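Local coordinates for protein isoflavone reductase (Medicago sativa, PDB 2GAS) that reduces 2'-hydroxyisoflavones such as 2'-hydroxyformononetin to chiral isoflavanones with NADPH, making the penultimate intermediate on the way to the alfalfa phytoalexin (-)-medicarpin, at residues E2-L6 and A201-P205; P10-R16 and L48-Y52; C152-Y158 and A187-E191; T169-R173 and L303-V307. All coordinates share one frame. Numbering follows the deposited sequence.

Contact 1: residues E2-L6 and A201-P205; sequences ENKIL and AANDP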
loop_
_atom_site.group_PDB
_atom_site.type_symbol
_atom_site.label_atom_id
_atom_site.label_comp_id
_atom_site.label_asym_id
_atom_site.label_seq_id
_atom_site.Cartn_x
_atom_site.Cartn_y
_atom_site.Cartn_z
ATOM N N GLU A 2 -20.195 -6.964 11.363
ATOM C CA GLU A 2 -21.363 -7.203 10.520
ATOM C C GLU A 2 -21.067 -6.843 9.064
ATOM O O GLU A 2 -21.725 -7.337 8.146
ATOM C CB GLU A 2 -22.559 -6.376 11.015
ATOM C CG GLU A 2 -23.203 -6.882 12.301
ATOM C CD GLU A 2 -24.402 -6.044 12.731
ATOM O OE1 GLU A 2 -25.263 -5.746 11.875
ATOM O OE2 GLU A 2 -24.491 -5.691 13.927
ATOM N N ASN A 3 -20.074 -5.985 8.855
ATOM C CA ASN A 3 -19.718 -5.554 7.506
ATOM C C ASN A 3 -19.161 -6.673 6.636
ATOM O O ASN A 3 -18.193 -7.340 7.007
ATOM C CB ASN A 3 -18.687 -4.420 7.552
ATOM C CG ASN A 3 -19.213 -3.175 8.229
ATOM O OD1 ASN A 3 -20.196 -2.581 7.786
ATOM N ND2 ASN A 3 -18.555 -2.767 9.308
ATOM N N LYS A 4 -19.782 -6.871 5.477
ATOM C CA LYS A 4 -19.330 -7.873 4.522
ATOM C C LYS A 4 -18.300 -7.151 3.663
ATOM O O LYS A 4 -18.614 -6.146 3.031
ATOM C CB LYS A 4 -20.504 -8.359 3.670
ATOM C CG LYS A 4 -21.529 -9.161 4.472
ATOM C CD LYS A 4 -22.726 -9.571 3.624
ATOM C CE LYS A 4 -23.529 -8.361 3.174
ATOM N NZ LYS A 4 -24.759 -8.755 2.425
ATOM N N ILE A 5 -17.073 -7.666 3.656
ATOM C CA ILE A 5 -15.971 -7.046 2.926
ATOM C C ILE A 5 -15.518 -7.828 1.690
ATOM O O ILE A 5 -15.172 -9.009 1.779
ATOM C CB ILE A 5 -14.753 -6.858 3.874
ATOM C CG1 ILE A 5 -15.173 -6.031 5.093
ATOM C CG2 ILE A 5 -13.595 -6.165 3.135
ATOM C CD1 ILE A 5 -14.087 -5.862 6.137
ATOM N N LEU A 6 -15.517 -7.151 0.542
ATOM C CA LEU A 6 -15.098 -7.747 -0.723
ATOM C C LEU A 6 -13.726 -7.208 -1.106
ATOM O O LEU A 6 -13.523 -5.992 -1.164
ATOM C CB LEU A 6 -16.093 -7.396 -1.834
ATOM C CG LEU A 6 -15.684 -7.807 -3.253
ATOM C CD1 LEU A 6 -15.553 -9.324 -3.342
ATOM C CD2 LEU A 6 -16.722 -7.298 -4.247
ATOM N N ALA A 201 -9.618 0.116 9.746
ATOM C CA ALA A 201 -10.213 1.304 9.146
ATOM C C ALA A 201 -11.573 0.967 8.533
ATOM O O ALA A 201 -12.525 1.736 8.654
ATOM C CB ALA A 201 -9.270 1.880 8.071
ATOM N N ALA A 202 -11.664 -0.194 7.890
ATOM C CA ALA A 202 -12.912 -0.606 7.254
ATOM C C ALA A 202 -14.050 -0.706 8.265
ATOM O O ALA A 202 -15.178 -0.306 7.980
ATOM C CB ALA A 202 -12.717 -1.943 6.554
ATOM N N ASN A 203 -13.740 -1.225 9.451
ATOM C CA ASN A 203 -14.730 -1.401 10.509
ATOM C C ASN A 203 -14.928 -0.175 11.399
ATOM O O ASN A 203 -15.750 -0.199 12.317
ATOM C CB ASN A 203 -14.349 -2.600 11.387
ATOM C CG ASN A 203 -14.489 -3.921 10.661
ATOM O OD1 ASN A 203 -15.508 -4.179 10.023
ATOM N ND2 ASN A 203 -13.470 -4.771 10.762
ATOM N N ASP A 204 -14.182 0.889 11.121
ATOM C CA ASP A 204 -14.260 2.120 11.902
ATOM C C ASP A 204 -15.103 3.181 11.197
ATOM O O ASP A 204 -14.686 3.749 10.192
ATOM C CB ASP A 204 -12.841 2.648 12.151
ATOM C CG ASP A 204 -12.823 3.977 12.889
ATOM O OD1 ASP A 204 -13.864 4.377 13.456
ATOM O OD2 ASP A 204 -11.755 4.621 12.914
ATOM N N PRO A 205 -16.298 3.474 11.729
ATOM C CA PRO A 205 -17.161 4.480 11.105
ATOM C C PRO A 205 -16.515 5.856 10.972
ATOM O O PRO A 205 -16.905 6.648 10.116
ATOM C CB PRO A 205 -18.388 4.500 12.019
ATOM C CG PRO A 205 -17.812 4.152 13.353
ATOM C CD PRO A 205 -16.859 3.026 13.017
HETATM O O HOH W 1 -18.507 -0.122 10.942
#
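Start at Ala201, in the last turn of a helix: it lies too far from the N-terminal strand to touch it, and its carbonyl O takes a backbone hydrogen bond from Asp204 N at 3.1 Å, closing the turn that ends the helix. Ala202 comes next and makes the apolar half of the contact. Its CB lies 4.2 Å from CD1 of Ile5, whose side chain extends from the strand far enough to meet so small a partner. At Asn203 the contact turns polar. Asn3 ND2 gives a weak hydrogen bond to Asn203 OD1 (3.4 Å), and the same ND2 donates to a water, which in turn donates to Asn203 O; both water distances, to Asn3 ND2 and to Asn203 O, are 3.1 Å. Asn203 OD1 also accepts from Asn27, which in addition binds Asn3 O, so the three asparagines form one small network. Beyond it the chain leaves: Asp204 points away and bonds to Tyr291. The whole joins the beginning of the first strand of the Rossmann-type sheet to the C-terminal end of helix 191-202, which rests on that sheet with Ala202 against Ile79 of strand 79-82 and Phe109 of strand 107-109.

Contact 2: residues P10-R16 and L48-Y52; sequences PTGAIGR and LIDNY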
loop_
_atom_site.group_PDB
_atom_site.type_symbol
_atom_site.label_atom_id
_atom_site.label_comp_id
_atom_site.label_asym_id
_atom_site.label_seq_id
_atom_site.Cartn_x
_atom_site.Cartn_y
_atom_site.Cartn_z
ATOM N N PRO A 10 -7.472 -10.060 -4.610
ATOM C CA PRO A 10 -7.206 -10.836 -3.396
ATOM C C PRO A 10 -5.938 -11.687 -3.337
ATOM O O PRO A 10 -5.438 -11.968 -2.243
ATOM C CB PRO A 10 -8.478 -11.672 -3.248
ATOM C CG PRO A 10 -8.838 -11.956 -4.663
ATOM C CD PRO A 10 -8.642 -10.604 -5.323
ATOM N N THR A 11 -5.411 -12.105 -4.485
ATOM C CA THR A 11 -4.201 -12.925 -4.456
ATOM C C THR A 11 -2.910 -12.137 -4.658
ATOM O O THR A 11 -1.828 -12.718 -4.719
ATOM C CB THR A 11 -4.257 -14.078 -5.492
ATOM O OG1 THR A 11 -4.274 -13.543 -6.821
ATOM C CG2 THR A 11 -5.497 -14.934 -5.264
ATOM N N GLY A 12 -3.015 -10.815 -4.752
ATOM C CA GLY A 12 -1.819 -10.005 -4.917
ATOM C C GLY A 12 -0.974 -9.974 -3.651
ATOM O O GLY A 12 -1.409 -10.436 -2.596
ATOM N N ALA A 13 0.232 -9.414 -3.748
ATOM C CA ALA A 13 1.136 -9.334 -2.606
ATOM C C ALA A 13 0.493 -8.580 -1.449
ATOM O O ALA A 13 0.659 -8.942 -0.286
ATOM C CB ALA A 13 2.433 -8.649 -3.015
ATOM N N ILE A 14 -0.257 -7.536 -1.775
ATOM C CA ILE A 14 -0.915 -6.728 -0.756
ATOM C C ILE A 14 -2.285 -7.279 -0.380
ATOM O O ILE A 14 -2.623 -7.384 0.799
ATOM C CB ILE A 14 -1.081 -5.270 -1.252
ATOM C CG1 ILE A 14 0.289 -4.685 -1.602
ATOM C CG2 ILE A 14 -1.784 -4.429 -0.201
ATOM C CD1 ILE A 14 1.335 -4.847 -0.516
ATOM N N GLY A 15 -3.065 -7.634 -1.394
ATOM C CA GLY A 15 -4.401 -8.151 -1.170
ATOM C C GLY A 15 -4.523 -9.348 -0.248
ATOM O O GLY A 15 -5.467 -9.414 0.532
ATOM N N ARG A 16 -3.585 -10.286 -0.322
ATOM C CA ARG A 16 -3.671 -11.475 0.525
ATOM C C ARG A 16 -3.696 -11.128 2.010
ATOM O O ARG A 16 -4.394 -11.773 2.789
ATOM C CB ARG A 16 -2.513 -12.438 0.227
ATOM C CG ARG A 16 -1.137 -11.922 0.627
ATOM C CD ARG A 16 -0.027 -12.802 0.048
ATOM N NE ARG A 16 0.019 -12.716 -1.410
ATOM C CZ ARG A 16 0.892 -13.370 -2.170
ATOM N NH1 ARG A 16 1.796 -14.166 -1.609
ATOM N NH2 ARG A 16 0.867 -13.225 -3.488
ATOM N N LEU A 48 -3.219 -19.866 -2.557
ATOM C CA LEU A 48 -3.946 -18.806 -1.878
ATOM C C LEU A 48 -5.451 -19.070 -1.866
ATOM O O LEU A 48 -6.096 -18.976 -0.823
ATOM C CB LEU A 48 -3.642 -17.464 -2.552
ATOM C CG LEU A 48 -2.824 -16.387 -1.826
ATOM C CD1 LEU A 48 -1.943 -16.972 -0.740
ATOM C CD2 LEU A 48 -2.001 -15.638 -2.861
ATOM N N ILE A 49 -6.013 -19.412 -3.020
ATOM C CA ILE A 49 -7.446 -19.677 -3.096
ATOM C C ILE A 49 -7.863 -20.840 -2.193
ATOM O O ILE A 49 -8.900 -20.773 -1.527
ATOM C CB ILE A 49 -7.882 -19.973 -4.545
ATOM C CG1 ILE A 49 -7.592 -18.757 -5.430
ATOM C CG2 ILE A 49 -9.366 -20.319 -4.583
ATOM C CD1 ILE A 49 -8.321 -17.499 -5.017
ATOM N N ASP A 50 -7.064 -21.903 -2.171
ATOM C CA ASP A 50 -7.373 -23.052 -1.324
ATOM C C ASP A 50 -7.361 -22.616 0.135
ATOM O O ASP A 50 -8.238 -22.995 0.915
ATOM C CB ASP A 50 -6.345 -24.166 -1.511
ATOM C CG ASP A 50 -6.557 -24.958 -2.787
ATOM O OD1 ASP A 50 -7.615 -24.792 -3.437
ATOM O OD2 ASP A 50 -5.662 -25.763 -3.127
ATOM N N ASN A 51 -6.356 -21.826 0.498
ATOM C CA ASN A 51 -6.239 -21.340 1.861
ATOM C C ASN A 51 -7.446 -20.488 2.229
ATOM O O ASN A 51 -8.037 -20.660 3.296
ATOM C CB ASN A 51 -4.946 -20.532 2.034
ATOM C CG ASN A 51 -4.828 -19.921 3.415
ATOM O OD1 ASN A 51 -5.316 -18.823 3.663
ATOM N ND2 ASN A 51 -4.195 -20.647 4.331
ATOM N N TYR A 52 -7.817 -19.573 1.340
ATOM C CA TYR A 52 -8.962 -18.707 1.580
ATOM C C TYR A 52 -10.227 -19.524 1.824
ATOM O O TYR A 52 -10.958 -19.277 2.781
ATOM C CB TYR A 52 -9.188 -17.778 0.382
ATOM C CG TYR A 52 -8.069 -16.789 0.118
ATOM C CD1 TYR A 52 -8.062 -16.031 -1.051
ATOM C CD2 TYR A 52 -7.017 -16.616 1.021
ATOM C CE1 TYR A 52 -7.036 -15.128 -1.323
ATOM C CE2 TYR A 52 -5.979 -15.711 0.758
ATOM C CZ TYR A 52 -5.998 -14.975 -0.423
ATOM O OH TYR A 52 -4.959 -14.115 -0.722
#
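Arg16 has the conformation to look at first. With chi1 at p and chi3 also at p, the side chain folds back over its own loop, so that NE donates to Gly12 O (2.9 Å) and NH2 to Thr11 O (3.0 Å). The guanidinium so held offers one face to Leu48, with CD2 3.7 Å from Arg16 CZ. Leu48 itself sits between rotamer wells (chi1 -111°, chi2 23°), and its CD2 also reaches 3.8 Å from Thr11 CB. Thr11, chi1 p, turns CG2 to Ile49 CD1 at 3.8 Å. Tyr52, chi1 m, sends its ring from helix 42-54 into the glycine-rich loop that opens the Rossmann fold, where OH donates to Pro10 O at 2.7 Å; its CE1 lies 4.2 Å from Pro10 CB. Pro10 to Gly15 belong to the inferred NADP(+) site. The chemistry is telling: the loop's carbonyls at Pro10, Thr11 and Gly12 are all taken by side-chain donors, consistent with a loop shape fixed from this side by the protein itself.

Contact 3: residues C152-Y158 and A187-E191; sequences CHAFTGY and AYVTE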
loop_
_atom_site.group_PDB
_atom_site.type_symbol
_atom_site.label_atom_id
_atom_site.label_comp_id
_atom_site.label_asym_id
_atom_site.label_seq_id
_atom_site.Cartn_x
_atom_site.Cartn_y
_atom_site.Cartn_z
ATOM N N CYS A 152 -0.470 3.962 3.476
ATOM C CA CYS A 152 0.453 3.213 4.331
ATOM C C CYS A 152 1.921 3.504 4.082
ATOM O O CYS A 152 2.792 2.917 4.722
ATOM C CB CYS A 152 0.208 1.713 4.167
ATOM S SG CYS A 152 0.453 1.120 2.473
ATOM N N HIS A 153 2.197 4.394 3.138
ATOM C CA HIS A 153 3.564 4.753 2.817
ATOM C C HIS A 153 4.467 3.592 2.397
ATOM O O HIS A 153 4.080 2.804 1.537
ATOM C CB HIS A 153 4.148 5.570 3.974
ATOM C CG HIS A 153 3.536 6.932 4.080
ATOM N ND1 HIS A 153 3.761 7.914 3.140
ATOM C CD2 HIS A 153 2.607 7.432 4.929
ATOM C CE1 HIS A 153 2.991 8.956 3.398
ATOM N NE2 HIS A 153 2.280 8.688 4.478
ATOM N N ALA A 154 5.639 3.450 3.010
ATOM C CA ALA A 154 6.592 2.429 2.581
ATOM C C ALA A 154 6.491 1.006 3.122
ATOM O O ALA A 154 6.765 0.755 4.291
ATOM C CB ALA A 154 8.016 2.951 2.800
ATOM N N PHE A 155 6.121 0.074 2.248
ATOM C CA PHE A 155 6.025 -1.336 2.629
ATOM C C PHE A 155 7.432 -1.836 2.928
ATOM O O PHE A 155 8.363 -1.563 2.171
ATOM C CB PHE A 155 5.472 -2.176 1.478
ATOM C CG PHE A 155 3.996 -2.056 1.284
ATOM C CD1 PHE A 155 3.115 -2.656 2.177
ATOM C CD2 PHE A 155 3.481 -1.367 0.192
ATOM C CE1 PHE A 155 1.739 -2.574 1.983
ATOM C CE2 PHE A 155 2.107 -1.281 -0.009
ATOM C CZ PHE A 155 1.236 -1.885 0.887
ATOM N N THR A 156 7.584 -2.593 4.009
ATOM C CA THR A 156 8.894 -3.126 4.363
ATOM C C THR A 156 9.446 -4.036 3.271
ATOM O O THR A 156 10.628 -3.963 2.933
ATOM C CB THR A 156 8.834 -3.925 5.677
ATOM O OG1 THR A 156 7.737 -4.848 5.623
ATOM C CG2 THR A 156 8.661 -2.990 6.865
ATOM N N GLY A 157 8.583 -4.883 2.713
ATOM C CA GLY A 157 9.013 -5.806 1.679
ATOM C C GLY A 157 9.451 -5.161 0.380
ATOM O O GLY A 157 10.080 -5.813 -0.450
ATOM N N TYR A 158 9.126 -3.883 0.204
ATOM C CA TYR A 158 9.489 -3.169 -1.012
ATOM C C TYR A 158 10.586 -2.131 -0.826
ATOM O O TYR A 158 11.452 -1.991 -1.690
ATOM C CB TYR A 158 8.253 -2.496 -1.611
ATOM C CG TYR A 158 7.287 -3.474 -2.233
ATOM C CD1 TYR A 158 7.624 -4.167 -3.395
ATOM C CD2 TYR A 158 6.048 -3.733 -1.645
ATOM C CE1 TYR A 158 6.752 -5.096 -3.959
ATOM C CE2 TYR A 158 5.167 -4.661 -2.201
ATOM C CZ TYR A 158 5.527 -5.338 -3.357
ATOM O OH TYR A 158 4.670 -6.261 -3.911
ATOM N N ALA A 187 8.307 6.418 6.557
ATOM C CA ALA A 187 7.393 5.607 7.373
ATOM C C ALA A 187 7.320 4.199 6.792
ATOM O O ALA A 187 6.976 4.026 5.624
ATOM C CB ALA A 187 6.004 6.252 7.400
ATOM N N TYR A 188 7.655 3.198 7.607
ATOM C CA TYR A 188 7.664 1.804 7.173
ATOM C C TYR A 188 6.647 0.929 7.896
ATOM O O TYR A 188 6.396 1.104 9.084
ATOM C CB TYR A 188 9.062 1.209 7.370
ATOM C CG TYR A 188 10.146 1.985 6.667
ATOM C CD1 TYR A 188 10.793 3.044 7.304
ATOM C CD2 TYR A 188 10.493 1.694 5.351
ATOM C CE1 TYR A 188 11.762 3.798 6.645
ATOM C CE2 TYR A 188 11.461 2.445 4.678
ATOM C CZ TYR A 188 12.088 3.494 5.332
ATOM O OH TYR A 188 13.035 4.251 4.668
ATOM N N VAL A 189 6.083 -0.030 7.169
ATOM C CA VAL A 189 5.083 -0.933 7.727
ATOM C C VAL A 189 5.090 -2.243 6.940
ATOM O O VAL A 189 5.271 -2.238 5.719
ATOM C CB VAL A 189 3.672 -0.274 7.671
ATOM C CG1 VAL A 189 3.296 0.042 6.228
ATOM C CG2 VAL A 189 2.631 -1.180 8.307
ATOM N N THR A 190 4.908 -3.368 7.625
ATOM C CA THR A 190 4.903 -4.650 6.928
ATOM C C THR A 190 3.592 -4.826 6.169
ATOM O O THR A 190 2.587 -4.203 6.503
ATOM C CB THR A 190 5.065 -5.846 7.895
ATOM O OG1 THR A 190 3.895 -5.962 8.718
ATOM C CG2 THR A 190 6.281 -5.650 8.786
ATOM N N GLU A 191 3.605 -5.679 5.147
ATOM C CA GLU A 191 2.398 -5.926 4.366
ATOM C C GLU A 191 1.313 -6.509 5.268
ATOM O O GLU A 191 0.147 -6.138 5.163
ATOM C CB GLU A 191 2.677 -6.894 3.211
ATOM C CG GLU A 191 3.633 -6.368 2.132
ATOM C CD GLU A 191 5.066 -6.266 2.617
ATOM O OE1 GLU A 191 5.512 -7.175 3.342
ATOM O OE2 GLU A 191 5.752 -5.289 2.264
HETATM O O HOH W 2 7.711 -7.336 4.488
#
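Three backbone hydrogen bonds pair the strands in parallel: Ala154 N to Ala187 O (3.0 Å), Val189 N to Ala154 O (3.1 Å) and Thr156 N to Val189 O (2.9 Å). Just past them, where both segments turn into helices, Gly157 N donates to Glu191 OE2 at 2.9 Å. An ideal CB on Gly157 would collide with that oxygen, so the bond suits a glycine. A water carries the link on, 2.7 Å from Thr156 OG1 and donating to Glu191 OE1 at 2.5 Å. CA-H...O contacts fill in the ladder, Tyr188 CA to Ala154 O at 3.2 Å and Phe155 CA to Val189 O at 3.3 Å. This is the edge of a small mixed sheet, with strand 154-155 beside 185-189 and 220-222 beyond, separate from the parallel Rossmann sheet of this NmrA-type protein. Thr190 N-caps helix 191-202, its OG1 bonding Asp193 N. On one face Ala154 CB packs 3.8 Å from Tyr188 CD2, with Phe159 close to both. On the other lie Phe155 and Val189, against Val194; Val189 CG1 is 4.1 Å from Cys152 CB, while the Phe155 ring touches Ile14 of the inferred NADP(+) site.

Contact 4: residues T169-R173 and L303-V307; sequences TDPPR and LNQFV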
loop_
_atom_site.group_PDB
_atom_site.type_symbol
_atom_site.label_atom_id
_atom_site.label_comp_id
_atom_site.label_asym_id
_atom_site.label_seq_id
_atom_site.Cartn_x
_atom_site.Cartn_y
_atom_site.Cartn_z
ATOM N N THR A 169 18.226 -6.983 -3.496
ATOM C CA THR A 169 16.995 -7.541 -2.947
ATOM C C THR A 169 17.059 -7.611 -1.431
ATOM O O THR A 169 16.041 -7.480 -0.753
ATOM C CB THR A 169 16.715 -8.957 -3.502
ATOM O OG1 THR A 169 17.823 -9.816 -3.212
ATOM C CG2 THR A 169 16.501 -8.906 -5.005
ATOM N N ASP A 170 18.261 -7.814 -0.900
ATOM C CA ASP A 170 18.451 -7.902 0.542
ATOM C C ASP A 170 19.260 -6.718 1.056
ATOM O O ASP A 170 19.868 -5.986 0.273
ATOM C CB ASP A 170 19.151 -9.216 0.891
ATOM C CG ASP A 170 18.204 -10.403 0.874
ATOM O OD1 ASP A 170 17.179 -10.341 0.161
ATOM O OD2 ASP A 170 18.490 -11.405 1.563
ATOM N N PRO A 171 19.274 -6.508 2.383
ATOM C CA PRO A 171 20.028 -5.383 2.947
ATOM C C PRO A 171 21.517 -5.484 2.652
ATOM O O PRO A 171 22.118 -6.543 2.813
ATOM C CB PRO A 171 19.745 -5.486 4.445
ATOM C CG PRO A 171 18.403 -6.158 4.501
ATOM C CD PRO A 171 18.541 -7.225 3.440
ATOM N N PRO A 172 22.136 -4.374 2.223
ATOM C CA PRO A 172 23.569 -4.384 1.922
ATOM C C PRO A 172 24.333 -4.559 3.221
ATOM O O PRO A 172 23.932 -4.026 4.256
ATOM C CB PRO A 172 23.796 -3.012 1.304
ATOM C CG PRO A 172 22.839 -2.153 2.084
ATOM C CD PRO A 172 21.584 -3.011 2.117
ATOM N N ARG A 173 25.433 -5.296 3.172
ATOM C CA ARG A 173 26.217 -5.524 4.374
ATOM C C ARG A 173 27.584 -4.860 4.337
ATOM O O ARG A 173 28.337 -4.941 5.305
ATOM C CB ARG A 173 26.382 -7.027 4.599
ATOM C CG ARG A 173 25.058 -7.772 4.638
ATOM C CD ARG A 173 25.275 -9.277 4.649
ATOM N NE ARG A 173 25.489 -9.805 5.991
ATOM C CZ ARG A 173 24.514 -10.172 6.816
ATOM N NH1 ARG A 173 23.247 -10.071 6.441
ATOM N NH2 ARG A 173 24.809 -10.649 8.017
ATOM N N LEU A 303 13.886 -6.470 10.124
ATOM C CA LEU A 303 15.233 -6.722 9.630
ATOM C C LEU A 303 15.934 -7.932 10.247
ATOM O O LEU A 303 16.926 -8.418 9.701
ATOM C CB LEU A 303 16.091 -5.470 9.823
ATOM C CG LEU A 303 15.703 -4.284 8.936
ATOM C CD1 LEU A 303 16.487 -3.058 9.365
ATOM C CD2 LEU A 303 15.974 -4.612 7.475
ATOM N N ASN A 304 15.422 -8.423 11.372
ATOM C CA ASN A 304 16.038 -9.573 12.026
ATOM C C ASN A 304 16.117 -10.808 11.142
ATOM O O ASN A 304 17.034 -11.616 11.279
ATOM C CB ASN A 304 15.294 -9.925 13.318
ATOM C CG ASN A 304 15.705 -9.048 14.480
ATOM O OD1 ASN A 304 16.879 -8.716 14.628
ATOM N ND2 ASN A 304 14.744 -8.683 15.324
ATOM N N GLN A 305 15.164 -10.963 10.231
ATOM C CA GLN A 305 15.165 -12.132 9.360
ATOM C C GLN A 305 16.334 -12.164 8.381
ATOM O O GLN A 305 16.652 -13.216 7.834
ATOM C CB GLN A 305 13.846 -12.218 8.586
ATOM C CG GLN A 305 13.595 -11.047 7.657
ATOM C CD GLN A 305 12.262 -11.153 6.946
ATOM O OE1 GLN A 305 12.027 -12.090 6.180
ATOM N NE2 GLN A 305 11.378 -10.193 7.196
ATOM N N PHE A 306 16.976 -11.017 8.162
ATOM C CA PHE A 306 18.097 -10.935 7.229
ATOM C C PHE A 306 19.466 -10.995 7.897
ATOM O O PHE A 306 20.489 -11.081 7.219
ATOM C CB PHE A 306 18.013 -9.646 6.408
ATOM C CG PHE A 306 16.740 -9.513 5.627
ATOM C CD1 PHE A 306 15.713 -8.695 6.082
ATOM C CD2 PHE A 306 16.554 -10.240 4.454
ATOM C CE1 PHE A 306 14.513 -8.603 5.379
ATOM C CE2 PHE A 306 15.356 -10.155 3.745
ATOM C CZ PHE A 306 14.335 -9.336 4.209
ATOM N N VAL A 307 19.479 -10.946 9.221
ATOM C CA VAL A 307 20.727 -10.973 9.973
ATOM C C VAL A 307 21.507 -12.267 9.764
ATOM O O VAL A 307 22.725 -12.182 9.491
ATOM C CB VAL A 307 20.458 -10.774 11.477
ATOM C CG1 VAL A 307 21.750 -10.908 12.264
ATOM C CG2 VAL A 307 19.845 -9.402 11.706
ATOM O OXT VAL A 307 20.895 -13.345 9.887
#
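Phe306, second from the end of the chain, gives up more area here than any other residue. Pro171 lies over one face of its ring: CD is 3.6 Å from Phe306 CG and 4.0 Å from the ring centroid, 27° off the normal, a CH-pi contact. Pro171 CG also meets Leu303 CD2 at 4.1 Å, so the proline ring bridges the two. At the edge of the phenyl ring sits Asp170, OD2 3.7 Å from Phe306 CD2, its OD1 in a salt bridge with Arg161. The fold explains the pairing: the linker between helix 156-160 and strand 175-179 passes beside the C-terminal tail that follows helix 299-303, and Trp230 of helix 223-234 touches both Pro171 and Phe306. Arg173 supplies the polar part. Two of its nitrogens donate in the plane of the guanidinium, NH1 to Phe306 O and NH2 to Val307 O, each at 3.0 Å, the latter oxygen belonging to the terminal carboxylate. The CA-to-CB bond of Val307 points away from the linker.

How the contacts relate
From the N terminus, residues 2-6 of contact 1 lead into strand 5-8 and on to the glycine-rich loop of contact 2, which closes a short loop with helix 42-54 inside the Rossmann domain. Contact 3 opens at 152-158 and closes at 187-191, so contacts 2 and 3 follow in series, both nested within the long loop that contact 1 closes at 201-205. They also meet in space: Ile14 CD1 is 3.3 Å from Phe155 CZ. Helix 191-202 leads from contact 3 straight to contact 1, joining the small mixed sheet to the parallel one. Contact 4 crosses contacts 1 and 3, fastening the C terminus on the opposite side of the chain's centre from contact 1.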